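Local coordinates for protein probable M18-family aminopeptidase 1 (Thermotoga maritima, PDB 2GLF) that is probably a zinc-dependent aminopeptidase of the M18 family, removing residues from the amino ends of peptides, at residues A[91-96]-A[272-277]. Sequence-based numbering, arbitrary orientation.
Sequences AHIDSP and VIFFDK. With MN (manganese (II) ion), chain E.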
loop_
_atom_site.group_PDB
_atom_site.type_symbol
_atom_site.label_atom_id
_atom_site.label_comp_id
_atom_site.label_asym_id
_atom_site.label_seq_id
_atom_site.Cartn_x
_atom_site.Cartn_y
_atom_site.Cartn_z
ATOM N N ALA A 91 -10.301 -20.047 43.503
ATOM C CA ALA A 91 -10.748 -20.045 42.116
ATOM C C ALA A 91 -11.805 -18.968 41.886
ATOM O O ALA A 91 -12.225 -18.286 42.822
ATOM C CB ALA A 91 -11.305 -21.408 41.750
ATOM N N HIS A 92 -12.219 -18.801 40.634
ATOM C CA HIS A 92 -13.241 -17.817 40.303
ATOM C C HIS A 92 -14.447 -18.518 39.688
ATOM O O HIS A 92 -14.311 -19.528 38.998
ATOM C CB HIS A 92 -12.679 -16.730 39.369
ATOM C CG HIS A 92 -12.367 -17.193 37.977
ATOM N ND1 HIS A 92 -13.288 -17.136 36.949
ATOM C CD2 HIS A 92 -11.213 -17.637 37.422
ATOM C CE1 HIS A 92 -12.712 -17.520 35.822
ATOM N NE2 HIS A 92 -11.453 -17.828 36.081
ATOM N N ILE A 93 -15.634 -17.994 39.964
ATOM C CA ILE A 93 -16.840 -18.608 39.458
ATOM C C ILE A 93 -17.562 -17.780 38.405
ATOM O O ILE A 93 -18.678 -18.114 38.011
ATOM C CB ILE A 93 -17.807 -18.959 40.613
ATOM C CG1 ILE A 93 -18.059 -17.734 41.488
ATOM C CG2 ILE A 93 -17.222 -20.080 41.453
ATOM C CD1 ILE A 93 -19.010 -18.001 42.628
ATOM N N ASP A 94 -16.935 -16.705 37.942
ATOM C CA ASP A 94 -17.549 -15.905 36.890
ATOM C C ASP A 94 -16.978 -16.424 35.565
ATOM O O ASP A 94 -15.845 -16.911 35.526
ATOM C CB ASP A 94 -17.217 -14.422 37.058
ATOM C CG ASP A 94 -15.735 -14.140 36.955
ATOM O OD1 ASP A 94 -15.363 -13.193 36.228
ATOM O OD2 ASP A 94 -14.943 -14.862 37.605
ATOM N N SER A 95 -17.757 -16.339 34.491
ATOM C CA SER A 95 -17.307 -16.811 33.182
ATOM C C SER A 95 -17.735 -15.877 32.066
ATOM O O SER A 95 -18.758 -15.203 32.173
ATOM C CB SER A 95 -17.879 -18.196 32.887
ATOM O OG SER A 95 -17.278 -19.181 33.697
ATOM N N PRO A 96 -16.950 -15.812 30.976
ATOM C CA PRO A 96 -17.359 -14.921 29.889
ATOM C C PRO A 96 -18.833 -15.176 29.553
ATOM O O PRO A 96 -19.303 -16.320 29.558
ATOM C CB PRO A 96 -16.397 -15.303 28.769
ATOM C CG PRO A 96 -15.121 -15.555 29.531
ATOM C CD PRO A 96 -15.613 -16.383 30.714
ATOM N N VAL A 272 -11.318 -22.861 51.010
ATOM C CA VAL A 272 -11.450 -22.542 49.594
ATOM C C VAL A 272 -12.239 -21.247 49.423
ATOM O O VAL A 272 -13.283 -21.065 50.040
ATOM C CB VAL A 272 -12.193 -23.653 48.822
ATOM C CG1 VAL A 272 -12.241 -23.297 47.359
ATOM C CG2 VAL A 272 -11.497 -24.995 49.004
ATOM N N ILE A 273 -11.741 -20.343 48.589
ATOM C CA ILE A 273 -12.438 -19.087 48.343
ATOM C C ILE A 273 -12.826 -18.995 46.867
ATOM O O ILE A 273 -12.035 -19.307 45.978
ATOM C CB ILE A 273 -11.565 -17.902 48.727
ATOM C CG1 ILE A 273 -11.104 -18.076 50.168
ATOM C CG2 ILE A 273 -12.349 -16.607 48.613
ATOM C CD1 ILE A 273 -9.994 -17.140 50.544
ATOM N N PHE A 274 -14.059 -18.572 46.620
ATOM C CA PHE A 274 -14.581 -18.465 45.268
ATOM C C PHE A 274 -14.884 -17.019 44.913
ATOM O O PHE A 274 -15.781 -16.411 45.497
ATOM C CB PHE A 274 -15.848 -19.303 45.167
ATOM C CG PHE A 274 -15.625 -20.768 45.419
ATOM C CD1 PHE A 274 -16.487 -21.481 46.230
ATOM C CD2 PHE A 274 -14.581 -21.442 44.806
ATOM C CE1 PHE A 274 -16.312 -22.852 46.422
ATOM C CE2 PHE A 274 -14.403 -22.806 44.994
ATOM C CZ PHE A 274 -15.270 -23.512 45.803
ATOM N N PHE A 275 -14.147 -16.468 43.950
ATOM C CA PHE A 275 -14.358 -15.078 43.557
ATOM C C PHE A 275 -15.134 -14.874 42.272
ATOM O O PHE A 275 -15.295 -15.784 41.467
ATOM C CB PHE A 275 -13.023 -14.347 43.442
ATOM C CG PHE A 275 -12.248 -14.300 44.725
ATOM C CD1 PHE A 275 -11.305 -15.280 45.019
ATOM C CD2 PHE A 275 -12.456 -13.270 45.641
ATOM C CE1 PHE A 275 -10.576 -15.233 46.206
ATOM C CE2 PHE A 275 -11.733 -13.213 46.834
ATOM C CZ PHE A 275 -10.790 -14.195 47.118
ATOM N N ASP A 276 -15.606 -13.647 42.105
ATOM C CA ASP A 276 -16.378 -13.216 40.944
ATOM C C ASP A 276 -15.561 -12.063 40.337
ATOM O O ASP A 276 -14.656 -11.543 40.988
ATOM C CB ASP A 276 -17.777 -12.779 41.448
ATOM C CG ASP A 276 -18.484 -11.758 40.547
ATOM O OD1 ASP A 276 -18.789 -10.653 41.058
ATOM O OD2 ASP A 276 -18.768 -12.045 39.359
ATOM N N LYS A 277 -15.831 -11.697 39.089
ATOM C CA LYS A 277 -15.114 -10.591 38.451
ATOM C C LYS A 277 -13.672 -10.848 37.996
ATOM O O LYS A 277 -13.003 -9.921 37.556
ATOM C CB LYS A 277 -15.120 -9.358 39.369
ATOM C CG LYS A 277 -16.284 -8.393 39.169
ATOM C CD LYS A 277 -17.619 -9.105 39.246
ATOM C CE LYS A 277 -18.799 -8.141 39.240
ATOM N NZ LYS A 277 -18.956 -7.429 37.945
HETATM MN MN MN E . -9.766 -18.569 34.478
HETATM O O HOH W 1 -8.414 -19.744 32.942
#
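The carbonyl oxygen of Phe-275 accepts the amide N-H of Ile-93 at 2.7 Å (N to O). Parallel bridges pair Ala-91 with Phe-274 and His-92 with Phe-275; Phe-275 N bonds to Ala-91 O and Ala-91 N to Ile-273 O, both nearly straight at 170°. Ala-91 and Phe-274 share one face, where a small methyl suits the place beside a ring; Ile-93 CG2 reaches Phe-274 CB at 4.0 Å, the side chains crossing at about a right angle. His-92 CG lies between its backbone N and carbonyl carbon (chi1 70°), sending the imidazole toward manganese, which NE2 binds at 2.4 Å while ND1-H gives weak bonds to Asp-94 O, at the ring edge, and OD2. Asp-94 suits its place as a multiple acceptor: OD1, 3.3 Å from Lys-277 N, takes bonds from Tyr-119 and Glu-279 N. An alanine here would probably cost both donors this acceptor and ND1 one weak bond, leaving the ring less firmly oriented. Asp-249 bridges this manganese and a second; zinc is probably the natural metal. The site lies at the carboxyl ends of central-sheet neighbours 87-92 and 270-275, with helices 33-45 and 248-263 on the Ala-91/Phe-274 side and Phe-407 meeting Phe-275 on the other.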